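Local coordinates for protein cyclodipeptide synthase, BtCDPS (Bacillus thermoamylovorans, PDB 6ZTU) that probably makes cyclic dipeptides by joining two aminoacyl groups, normally supplied by charged tRNAs, at residues A[78-81]-A[82-86]; A[87-90]-A[91-95]; A[16-19]-A[20-24]. All coordinates share one frame; numbering follows the deposited sequence.

Interaction 1: residues A[78-81]-A[82-86]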
ATOM      1  N   PRO A  78       2.593 -22.867   6.849  1.00 44.41           N
ATOM      2  CA  PRO A  78       3.954 -23.265   6.480  1.00 44.59           C
ATOM      3  C   PRO A  78       4.375 -22.562   5.197  1.00 41.59           C
ATOM      4  O   PRO A  78       3.549 -22.272   4.329  1.00 41.18           O
ATOM      5  CB  PRO A  78       3.848 -24.786   6.283  1.00 45.68           C
ATOM      6  CG  PRO A  78       2.502 -25.175   6.856  1.00 48.65           C
ATOM      7  CD  PRO A  78       1.630 -23.969   6.702  1.00 48.33           C
ATOM      8  N   THR A  79       5.682 -22.296   5.089  1.00 38.37           N
ATOM      9  CA  THR A  79       6.210 -21.494   3.983  1.00 39.76           C
ATOM     10  C   THR A  79       5.746 -22.001   2.622  1.00 42.96           C
ATOM     11  O   THR A  79       5.434 -21.202   1.731  1.00 39.53           O
ATOM     12  CB  THR A  79       7.740 -21.463   4.042  1.00 40.00           C
ATOM     13  OG1 THR A  79       8.165 -20.857   5.274  1.00 41.91           O
ATOM     14  CG2 THR A  79       8.318 -20.679   2.863  1.00 46.49           C
ATOM     15  N   THR A  80       5.684 -23.323   2.441  1.00 45.86           N
ATOM     16  CA  THR A  80       5.299 -23.879   1.143  1.00 43.30           C
ATOM     17  C   THR A  80       3.890 -23.450   0.745  1.00 42.28           C
ATOM     18  O   THR A  80       3.664 -22.983  -0.376  1.00 43.77           O
ATOM     19  CB  THR A  80       5.396 -25.409   1.163  1.00 49.75           C
ATOM     20  OG1 THR A  80       6.691 -25.812   1.632  1.00 45.94           O
ATOM     21  CG2 THR A  80       5.160 -25.970  -0.233  1.00 48.97           C
ATOM     22  N   LYS A  81       2.926 -23.623   1.649  1.00 43.05           N
ATOM     23  CA  LYS A  81       1.559 -23.214   1.348  1.00 45.98           C
ATOM     24  C   LYS A  81       1.455 -21.695   1.224  1.00 46.81           C
ATOM     25  O   LYS A  81       0.735 -21.187   0.358  1.00 43.76           O
ATOM     26  CB  LYS A  81       0.613 -23.744   2.426  1.00 48.16           C
ATOM     27  CG  LYS A  81      -0.866 -23.684   2.065  1.00 52.09           C
ATOM     28  CD  LYS A  81      -1.703 -24.420   3.105  1.00 57.94           C
ATOM     29  CE  LYS A  81      -2.734 -23.505   3.753  1.00 58.29           C
ATOM     30  NZ  LYS A  81      -3.153 -24.020   5.090  1.00 58.20           N
ATOM     31  N   ALA A  82       2.181 -20.958   2.073  1.00 44.33           N
ATOM     32  CA  ALA A  82       2.115 -19.497   2.049  1.00 41.75           C
ATOM     33  C   ALA A  82       2.587 -18.948   0.706  1.00 44.22           C
ATOM     34  O   ALA A  82       1.926 -18.093   0.105  1.00 40.37           O
ATOM     35  CB  ALA A  82       2.952 -18.914   3.188  1.00 36.87           C
ATOM     36  N   GLU A  83       3.734 -19.434   0.223  1.00 44.75           N
ATOM     37  CA  GLU A  83       4.263 -18.971  -1.057  1.00 42.10           C
ATOM     38  C   GLU A  83       3.294 -19.267  -2.196  1.00 43.35           C
ATOM     39  O   GLU A  83       3.140 -18.454  -3.116  1.00 42.28           O
ATOM     40  CB  GLU A  83       5.632 -19.614  -1.316  1.00 45.01           C
ATOM     41  CG  GLU A  83       6.791 -18.931  -0.575  1.00 47.40           C
ATOM     42  CD  GLU A  83       8.101 -19.704  -0.665  1.00 53.14           C
ATOM     43  OE1 GLU A  83       8.069 -20.903  -1.018  1.00 55.35           O
ATOM     44  OE2 GLU A  83       9.166 -19.111  -0.381  1.00 55.66           O
ATOM     45  N   ARG A  84       2.623 -20.420  -2.147  1.00 42.65           N
ATOM     46  CA  ARG A  84       1.606 -20.727  -3.152  1.00 48.08           C
ATOM     47  C   ARG A  84       0.463 -19.724  -3.099  1.00 44.12           C
ATOM     48  O   ARG A  84       0.053 -19.173  -4.129  1.00 42.17           O
ATOM     49  CB  ARG A  84       1.066 -22.145  -2.950  1.00 49.44           C
ATOM     50  CG  ARG A  84       1.871 -23.250  -3.596  1.00 56.86           C
ATOM     51  CD  ARG A  84       1.156 -24.581  -3.413  1.00 59.48           C
ATOM     52  NE  ARG A  84       1.836 -25.435  -2.442  1.00 64.42           N
ATOM     53  CZ  ARG A  84       1.213 -26.297  -1.643  1.00 66.44           C
ATOM     54  NH1 ARG A  84      -0.110 -26.410  -1.688  1.00 64.88           N
ATOM     55  NH2 ARG A  84       1.912 -27.034  -0.789  1.00 62.94           N
ATOM     56  N   LYS A  85      -0.080 -19.490  -1.902  1.00 42.63           N
ATOM     57  CA  LYS A  85      -1.215 -18.584  -1.781  1.00 42.83           C
ATOM     58  C   LYS A  85      -0.859 -17.182  -2.257  1.00 38.30           C
ATOM     59  O   LYS A  85      -1.685 -16.523  -2.892  1.00 37.96           O
ATOM     60  CB  LYS A  85      -1.721 -18.564  -0.340  1.00 45.02           C
ATOM     61  CG  LYS A  85      -2.277 -19.907   0.115  1.00 47.82           C
ATOM     62  CD  LYS A  85      -2.858 -19.840   1.510  1.00 54.67           C
ATOM     63  CE  LYS A  85      -4.133 -19.006   1.540  1.00 56.42           C
ATOM     64  NZ  LYS A  85      -4.832 -19.115   2.851  1.00 56.11           N
ATOM     65  N   VAL A  86       0.374 -16.735  -2.007  1.00 38.92           N
ATOM     66  CA  VAL A  86       0.803 -15.424  -2.487  1.00 36.39           C
ATOM     67  C   VAL A  86       0.811 -15.388  -4.011  1.00 39.60           C
ATOM     68  O   VAL A  86       0.210 -14.504  -4.628  1.00 36.55           O
ATOM     69  CB  VAL A  86       2.182 -15.058  -1.910  1.00 36.91           C
ATOM     70  CG1 VAL A  86       2.714 -13.784  -2.566  1.00 36.05           C
ATOM     71  CG2 VAL A  86       2.098 -14.888  -0.405  1.00 32.72           C
TER

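Interaction 2: residues A[87-90]-A[91-95]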
ATOM      1  N   ARG A  87       1.496 -16.351  -4.643  1.00 38.12           N
ATOM      2  CA  ARG A  87       1.558 -16.373  -6.105  1.00 37.38           C
ATOM      3  C   ARG A  87       0.166 -16.318  -6.724  1.00 33.35           C
ATOM      4  O   ARG A  87      -0.066 -15.591  -7.697  1.00 36.02           O
ATOM      5  CB  ARG A  87       2.299 -17.624  -6.586  1.00 40.42           C
ATOM      6  CG  ARG A  87       3.812 -17.589  -6.391  1.00 47.01           C
ATOM      7  CD  ARG A  87       4.465 -18.831  -7.002  1.00 54.23           C
ATOM      8  NE  ARG A  87       5.082 -19.689  -5.989  1.00 56.67           N
ATOM      9  CZ  ARG A  87       4.638 -20.902  -5.668  1.00 54.95           C
ATOM     10  NH1 ARG A  87       3.573 -21.407  -6.278  1.00 55.58           N
ATOM     11  NH2 ARG A  87       5.257 -21.609  -4.731  1.00 56.36           N
ATOM     12  N   LYS A  88      -0.780 -17.061  -6.150  1.00 37.55           N
ATOM     13  CA  LYS A  88      -2.143 -17.083  -6.666  1.00 39.54           C
ATOM     14  C   LYS A  88      -2.858 -15.756  -6.441  1.00 42.49           C
ATOM     15  O   LYS A  88      -3.597 -15.285  -7.314  1.00 39.94           O
ATOM     16  CB  LYS A  88      -2.915 -18.221  -6.005  1.00 42.71           C
ATOM     17  CG  LYS A  88      -4.346 -18.344  -6.463  1.00 50.90           C
ATOM     18  CD  LYS A  88      -5.258 -18.629  -5.285  1.00 56.08           C
ATOM     19  CE  LYS A  88      -6.328 -19.632  -5.658  1.00 60.63           C
ATOM     20  NZ  LYS A  88      -7.523 -19.525  -4.776  1.00 65.75           N
ATOM     21  N   GLU A  89      -2.673 -15.154  -5.265  1.00 38.25           N
ATOM     22  CA  GLU A  89      -3.319 -13.876  -4.972  1.00 36.67           C
ATOM     23  C   GLU A  89      -2.784 -12.767  -5.872  1.00 32.77           C
ATOM     24  O   GLU A  89      -3.558 -11.978  -6.427  1.00 34.45           O
ATOM     25  CB  GLU A  89      -3.122 -13.535  -3.491  1.00 38.40           C
ATOM     26  CG  GLU A  89      -3.705 -12.205  -3.044  1.00 36.10           C
ATOM     27  CD  GLU A  89      -5.188 -12.279  -2.760  1.00 41.66           C
ATOM     28  OE1 GLU A  89      -5.831 -13.260  -3.196  1.00 44.32           O
ATOM     29  OE2 GLU A  89      -5.711 -11.351  -2.102  1.00 37.03           O
ATOM     30  N   ILE A  90      -1.464 -12.698  -6.043  1.00 33.51           N
ATOM     31  CA  ILE A  90      -0.873 -11.659  -6.882  1.00 30.57           C
ATOM     32  C   ILE A  90      -1.301 -11.823  -8.339  1.00 37.70           C
ATOM     33  O   ILE A  90      -1.553 -10.835  -9.041  1.00 34.76           O
ATOM     34  CB  ILE A  90       0.661 -11.667  -6.728  1.00 34.94           C
ATOM     35  CG1 ILE A  90       1.063 -11.456  -5.263  1.00 36.01           C
ATOM     36  CG2 ILE A  90       1.308 -10.613  -7.609  1.00 35.52           C
ATOM     37  CD1 ILE A  90       0.297 -10.358  -4.552  1.00 36.81           C
ATOM     38  N   ARG A  91      -1.398 -13.063  -8.821  1.00 36.99           N
ATOM     39  CA  ARG A  91      -1.850 -13.267 -10.194  1.00 36.28           C
ATOM     40  C   ARG A  91      -3.297 -12.822 -10.366  1.00 34.30           C
ATOM     41  O   ARG A  91      -3.656 -12.246 -11.400  1.00 34.06           O
ATOM     42  CB  ARG A  91      -1.679 -14.733 -10.593  1.00 44.15           C
ATOM     43  CG  ARG A  91      -0.229 -15.160 -10.742  1.00 47.85           C
ATOM     44  CD  ARG A  91      -0.126 -16.611 -11.196  1.00 55.57           C
ATOM     45  NE  ARG A  91      -0.630 -16.775 -12.557  1.00 66.72           N
ATOM     46  CZ  ARG A  91       0.098 -16.570 -13.652  1.00 66.85           C
ATOM     47  NH1 ARG A  91       1.367 -16.188 -13.548  1.00 65.07           N
ATOM     48  NH2 ARG A  91      -0.444 -16.744 -14.852  1.00 68.17           N
ATOM     49  N   ARG A  92      -4.137 -13.050  -9.350  1.00 37.65           N
ATOM     50  CA  ARG A  92      -5.513 -12.563  -9.402  1.00 37.08           C
ATOM     51  C   ARG A  92      -5.551 -11.037  -9.465  1.00 37.90           C
ATOM     52  O   ARG A  92      -6.259 -10.453 -10.293  1.00 35.94           O
ATOM     53  CB  ARG A  92      -6.303 -13.075  -8.193  1.00 42.23           C
ATOM     54  CG  ARG A  92      -7.785 -12.720  -8.226  1.00 45.37           C
ATOM     55  CD  ARG A  92      -8.556 -13.268  -7.018  1.00 48.02           C
ATOM     56  NE  ARG A  92      -8.097 -12.706  -5.747  1.00 50.69           N
ATOM     57  CZ  ARG A  92      -8.598 -11.611  -5.168  1.00 57.54           C
ATOM     58  NH1 ARG A  92      -9.595 -10.933  -5.734  1.00 47.61           N
ATOM     59  NH2 ARG A  92      -8.098 -11.187  -4.011  1.00 54.91           N
ATOM     60  N   HIS A  93      -4.789 -10.374  -8.594  1.00 37.27           N
ATOM     61  CA  HIS A  93      -4.764  -8.915  -8.604  1.00 34.45           C
ATOM     62  C   HIS A  93      -4.260  -8.382  -9.940  1.00 31.74           C
ATOM     63  O   HIS A  93      -4.802  -7.405 -10.474  1.00 29.85           O
ATOM     64  CB  HIS A  93      -3.885  -8.395  -7.465  1.00 31.06           C
ATOM     65  CG  HIS A  93      -4.510  -8.514  -6.109  1.00 33.96           C
ATOM     66  ND1 HIS A  93      -3.786  -8.378  -4.943  1.00 31.16           N
ATOM     67  CD2 HIS A  93      -5.786  -8.770  -5.733  1.00 33.78           C
ATOM     68  CE1 HIS A  93      -4.593  -8.537  -3.907  1.00 34.86           C
ATOM     69  NE2 HIS A  93      -5.810  -8.780  -4.358  1.00 36.78           N
ATOM     70  N   PHE A  94      -3.215  -9.006 -10.488  1.00 33.44           N
ATOM     71  CA  PHE A  94      -2.685  -8.556 -11.771  1.00 31.20           C
ATOM     72  C   PHE A  94      -3.724  -8.706 -12.877  1.00 32.12           C
ATOM     73  O   PHE A  94      -3.927  -7.785 -13.673  1.00 33.09           O
ATOM     74  CB  PHE A  94      -1.411  -9.327 -12.116  1.00 34.04           C
ATOM     75  CG  PHE A  94      -0.669  -8.767 -13.302  1.00 39.06           C
ATOM     76  CD1 PHE A  94      -1.084  -9.048 -14.596  1.00 38.23           C
ATOM     77  CD2 PHE A  94       0.439  -7.951 -13.123  1.00 39.30           C
ATOM     78  CE1 PHE A  94      -0.404  -8.521 -15.693  1.00 43.78           C
ATOM     79  CE2 PHE A  94       1.121  -7.421 -14.212  1.00 38.63           C
ATOM     80  CZ  PHE A  94       0.700  -7.707 -15.497  1.00 39.33           C
ATOM     81  N   ARG A  95      -4.392  -9.859 -12.935  1.00 37.00           N
ATOM     82  CA  ARG A  95      -5.392 -10.086 -13.978  1.00 41.50           C
ATOM     83  C   ARG A  95      -6.464  -9.004 -13.961  1.00 37.22           C
ATOM     84  O   ARG A  95      -6.726  -8.354 -14.982  1.00 38.20           O
ATOM     85  CB  ARG A  95      -6.032 -11.466 -13.808  1.00 41.84           C
ATOM     86  CG  ARG A  95      -7.098 -11.792 -14.863  1.00 49.95           C
ATOM     87  CD  ARG A  95      -7.833 -13.092 -14.541  1.00 54.19           C
ATOM     88  NE  ARG A  95      -7.013 -13.983 -13.720  1.00 55.65           N
ATOM     89  CZ  ARG A  95      -7.401 -14.504 -12.557  1.00 56.29           C
ATOM     90  NH1 ARG A  95      -8.611 -14.237 -12.077  1.00 52.29           N
ATOM     91  NH2 ARG A  95      -6.577 -15.295 -11.876  1.00 52.87           N
TER

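Interaction 3: residues A[16-19]-A[20-24]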
ATOM      1  N   SER A  16      -2.807  15.278   4.514  1.00 24.20           N
ATOM      2  CA  SER A  16      -2.380  16.610   4.915  1.00 24.87           C
ATOM      3  C   SER A  16      -2.746  17.589   3.810  1.00 26.41           C
ATOM      4  O   SER A  16      -3.198  17.200   2.732  1.00 23.94           O
ATOM      5  CB  SER A  16      -0.873  16.657   5.161  1.00 30.95           C
ATOM      6  OG  SER A  16      -0.198  16.505   3.920  1.00 28.63           O
ATOM      7  N   ARG A  17      -2.525  18.880   4.080  1.00 26.46           N
ATOM      8  CA  ARG A  17      -2.805  19.884   3.053  1.00 28.06           C
ATOM      9  C   ARG A  17      -1.846  19.763   1.877  1.00 29.07           C
ATOM     10  O   ARG A  17      -2.218  20.071   0.739  1.00 27.52           O
ATOM     11  CB  ARG A  17      -2.738  21.289   3.651  1.00 28.98           C
ATOM     12  CG  ARG A  17      -3.845  21.563   4.655  1.00 33.53           C
ATOM     13  CD  ARG A  17      -5.185  21.629   3.973  1.00 30.39           C
ATOM     14  NE  ARG A  17      -6.222  21.986   4.941  1.00 36.51           N
ATOM     15  CZ  ARG A  17      -7.519  22.010   4.674  1.00 35.24           C
ATOM     16  NH1 ARG A  17      -7.961  21.697   3.462  1.00 33.34           N
ATOM     17  NH2 ARG A  17      -8.379  22.338   5.630  1.00 37.59           N
ATOM     18  N   ASN A  18      -0.622  19.298   2.121  1.00 30.41           N
ATOM     19  CA  ASN A  18       0.286  19.038   1.009  1.00 29.85           C
ATOM     20  C   ASN A  18      -0.221  17.886   0.147  1.00 29.63           C
ATOM     21  O   ASN A  18      -0.156  17.948  -1.092  1.00 26.11           O
ATOM     22  CB  ASN A  18       1.688  18.750   1.536  1.00 27.72           C
ATOM     23  CG  ASN A  18       2.731  18.739   0.425  1.00 31.49           C
ATOM     24  OD1 ASN A  18       3.308  17.699   0.098  1.00 31.96           O
ATOM     25  ND2 ASN A  18       2.971  19.897  -0.164  1.00 27.82           N
ATOM     26  N   CYS A  19      -0.749  16.829   0.779  1.00 24.83           N
ATOM     27  CA  CYS A  19      -1.310  15.727   0.005  1.00 24.60           C
ATOM     28  C   CYS A  19      -2.476  16.216  -0.843  1.00 28.84           C
ATOM     29  O   CYS A  19      -2.665  15.772  -1.985  1.00 26.58           O
ATOM     30  CB  CYS A  19      -1.762  14.587   0.926  1.00 25.96           C
ATOM     31  SG  CYS A  19      -0.532  14.001   2.094  1.00 25.72           S
ATOM     32  N   GLU A  20      -3.261  17.147  -0.301  1.00 26.97           N
ATOM     33  CA  GLU A  20      -4.381  17.705  -1.047  1.00 27.90           C
ATOM     34  C   GLU A  20      -3.900  18.446  -2.289  1.00 27.83           C
ATOM     35  O   GLU A  20      -4.515  18.339  -3.353  1.00 28.81           O
ATOM     36  CB  GLU A  20      -5.185  18.644  -0.151  1.00 27.02           C
ATOM     37  CG  GLU A  20      -6.397  19.242  -0.827  1.00 30.09           C
ATOM     38  CD  GLU A  20      -7.156  20.173   0.097  1.00 34.63           C
ATOM     39  OE1 GLU A  20      -6.517  20.871   0.917  1.00 35.50           O
ATOM     40  OE2 GLU A  20      -8.399  20.191   0.012  1.00 39.70           O
ATOM     41  N   LYS A  21      -2.811  19.212  -2.158  1.00 28.41           N
ATOM     42  CA  LYS A  21      -2.257  19.925  -3.309  1.00 29.23           C
ATOM     43  C   LYS A  21      -1.807  18.946  -4.382  1.00 31.15           C
ATOM     44  O   LYS A  21      -2.100  19.123  -5.573  1.00 30.62           O
ATOM     45  CB  LYS A  21      -1.090  20.816  -2.876  1.00 32.44           C
ATOM     46  CG  LYS A  21      -1.477  21.975  -1.965  1.00 41.03           C
ATOM     47  CD  LYS A  21      -0.261  22.578  -1.274  1.00 43.43           C
ATOM     48  CE  LYS A  21      -0.563  23.985  -0.779  1.00 53.11           C
ATOM     49  NZ  LYS A  21      -1.241  24.814  -1.828  1.00 54.64           N
ATOM     50  N   ILE A  22      -1.098  17.889  -3.973  1.00 25.47           N
ATOM     51  CA  ILE A  22      -0.618  16.906  -4.939  1.00 26.05           C
ATOM     52  C   ILE A  22      -1.788  16.193  -5.599  1.00 25.30           C
ATOM     53  O   ILE A  22      -1.785  15.941  -6.808  1.00 26.87           O
ATOM     54  CB  ILE A  22       0.338  15.911  -4.255  1.00 23.99           C
ATOM     55  CG1 ILE A  22       1.579  16.651  -3.771  1.00 27.90           C
ATOM     56  CG2 ILE A  22       0.678  14.770  -5.208  1.00 23.54           C
ATOM     57  CD1 ILE A  22       2.440  15.843  -2.810  1.00 25.87           C
ATOM     58  N   TYR A  23      -2.810  15.858  -4.809  1.00 27.28           N
ATOM     59  CA  TYR A  23      -4.005  15.234  -5.366  1.00 28.46           C
ATOM     60  C   TYR A  23      -4.673  16.141  -6.393  1.00 27.60           C
ATOM     61  O   TYR A  23      -5.081  15.687  -7.467  1.00 28.41           O
ATOM     62  CB  TYR A  23      -4.983  14.886  -4.240  1.00 29.09           C
ATOM     63  CG  TYR A  23      -6.389  14.645  -4.706  1.00 28.92           C
ATOM     64  CD1 TYR A  23      -6.705  13.523  -5.450  1.00 31.93           C
ATOM     65  CD2 TYR A  23      -7.407  15.539  -4.396  1.00 35.52           C
ATOM     66  CE1 TYR A  23      -7.989  13.293  -5.880  1.00 35.47           C
ATOM     67  CE2 TYR A  23      -8.698  15.315  -4.825  1.00 34.26           C
ATOM     68  CZ  TYR A  23      -8.985  14.192  -5.566  1.00 38.02           C
ATOM     69  OH  TYR A  23     -10.270  13.949  -6.002  1.00 45.64           O
ATOM     70  N   LYS A  24      -4.807  17.429  -6.074  1.00 28.20           N
ATOM     71  CA  LYS A  24      -5.460  18.335  -7.012  1.00 28.69           C
ATOM     72  C   LYS A  24      -4.645  18.533  -8.282  1.00 32.25           C
ATOM     73  O   LYS A  24      -5.219  18.865  -9.325  1.00 31.78           O
ATOM     74  CB  LYS A  24      -5.731  19.671  -6.330  1.00 30.23           C
ATOM     75  CG  LYS A  24      -6.911  19.607  -5.362  1.00 35.39           C
ATOM     76  CD  LYS A  24      -7.121  20.940  -4.669  1.00 38.49           C
ATOM     77  CE  LYS A  24      -8.176  20.832  -3.577  1.00 48.19           C
ATOM     78  NZ  LYS A  24      -9.480  20.355  -4.122  1.00 52.15           N
TER
HETATM   79  O   HOH W   1      -4.051  21.977   0.387  1.00 37.30           O

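Interaction 1: residues A[78-81]-A[82-86]
Ala-82 N donates to Pro-78 O at 2.9 Å, with an N-H...O angle of 165°, and this bond starts the i to i+4 pattern of a helix that has Pro-78 at its N-cap position. Glu-83 N to Thr-79 O and Lys-85 N to Lys-81 O continue it, while the bond from Arg-84 N to Thr-80 O is longer, at 3.3 Å.

The side chains that touch are also four residues apart. The methyl CG2 of Thr-79 meets the carboxylate carbon CD of Glu-83 at 3.7 Å. It gets there because CG2 is anti to the backbone N, and the same torsion (chi1 -61°) keeps OG1 beside that N, where the hydroxyl bonds to Glu-73 OE2. One residue on, Thr-80 CG2 sits near the plane of the Arg-84 guanidinium, at its edge, 3.5 Å from NH2. The bend of Arg-84 at chi3 (-108°) turns this group back over the first turn, where Lys-81 CA lies over the centre of one face, 4.2 Å above its plane. Lys-85 CG rests 3.3 Å from Lys-81 O.

Exposed residues predominate, yet one side of the turn is covered by helix 68-74: Thr-79 and Glu-83 touch Lys-69, Ala-82 and Lys-85 touch Leu-72. This places the start of helix 79-103 against the helix that precedes it.

Interaction 2: residues A[87-90]-A[91-95]
An intrahelical i to i+3 salt bridge in the middle of helix 79-103 joins Glu-89 to Arg-92, with His-93 packed beside it. The sounder bond runs from Arg-92 NH2 to Glu-89 OE1 (3.2 Å, N-H...O angle 160°). It lies in the guanidinium plane but reaches OE1 from above the carboxylate plane. Two weak bonds add to it: Arg-92 NH2 to Glu-89 OE2 at 3.1 Å, and Arg-92 NE to OE1 at 3.5 Å. The two planes stand 55° apart, so the pairing is not a flat two-point one. Both side chains leave with CG anti to the backbone N and run side by side, and the bend of Glu-89 at chi2 (82°) turns its carboxylate back toward the arginine.

Against His-93 the glutamate makes an off-centre CH-pi contact, its CG 4.3 Å from the ring centroid. Glu-89 O lies 3.6 Å above one face of that ring, toward the rim, while also accepting from His-93 N.

Glu-89 OE2 has its strongest polar partner in Phe-36 N, and Arg-92 NH1 bonds Phe-40 O, so the pair also holds the 33-41 loop. Ile-90 and His-93 back Ile-33, Leu-63 and Ala-64, which line the hexane-1,2-diol pocket; the Ile-90 side chain is about 7 Å from the ligand. The helix packs on strand 58-63 of the mainly parallel sheet, as in a Rossmann-like fold.

Interaction 3: residues A[16-19]-A[20-24]
Arg-17 NH1 and Glu-20 OE1 form a salt bridge at 3.0 Å, nearly straight at 162°, on the first turn of helix 17-25. The carboxylate oxygen lies in the guanidinium plane and is met on its syn side, somewhat out of the carboxylate plane; the two flat groups are inclined by 27°. Between these two side chains one nitrogen and one oxygen make the bond, a single-point pairing. Arg-17 gets there by a bend at chi2 (-68°), after which its chain is extended and runs beside that of Glu-20, pointing the same way. The methylene CD of Arg-17 passes 3.4 Å from Glu-20 OE1.

A water adds a second link. It donates to Arg-17 O at 2.7 Å and to Glu-20 OE1 at 2.8 Å. OE1 thus accepts from the guanidinium and from the water, which links it to Arg-17 O. That carbonyl also accepts from Lys-21 N.

At the helix start, Ser-16 OG accepts from Cys-19 N at 3.2 Å, satisfying an amide that has no preceding turn to bond to; Lys-211 NZ makes a weak bond to the same hydroxyl. Glu-20 N donates to Ser-16 O, and Tyr-23 N to Cys-19 O at 2.8 Å.

Packing follows the backbone oxygens. Lys-21 CG lies against Arg-17 O, and Ile-22 CG1 comes 3.4 Å from Asn-18 O. Cys-19 and Glu-20 touch Pro-14, and Tyr-23 touches Val-12, so one side of the helix leans on strand 11-14, while Tyr-23 has a cation-pi partner in Lys-26. The whole is a serine N-cap followed by an i to i+3 salt bridge, marking the turn from an edge strand into a short helix.

From the N terminus, interaction 3 comes first, on helix 17-25 just after edge strand 11-14; interactions 1 and 2 follow in series on helix 79-103, beyond strand 58-63 and helix 68-74. None closes a long loop, and none nests in or crosses another, since each joins consecutive turns. Interactions 1 and 2 adjoin at residues 86 and 87, their centres about 14 Å apart: the first sets the helix against helix 68-74, the second against the 33-41 loop and strand 58-63. Interaction 3 lies on the opposite side of the chain's centre, about 31 Å from interaction 2 between centres, with no touch.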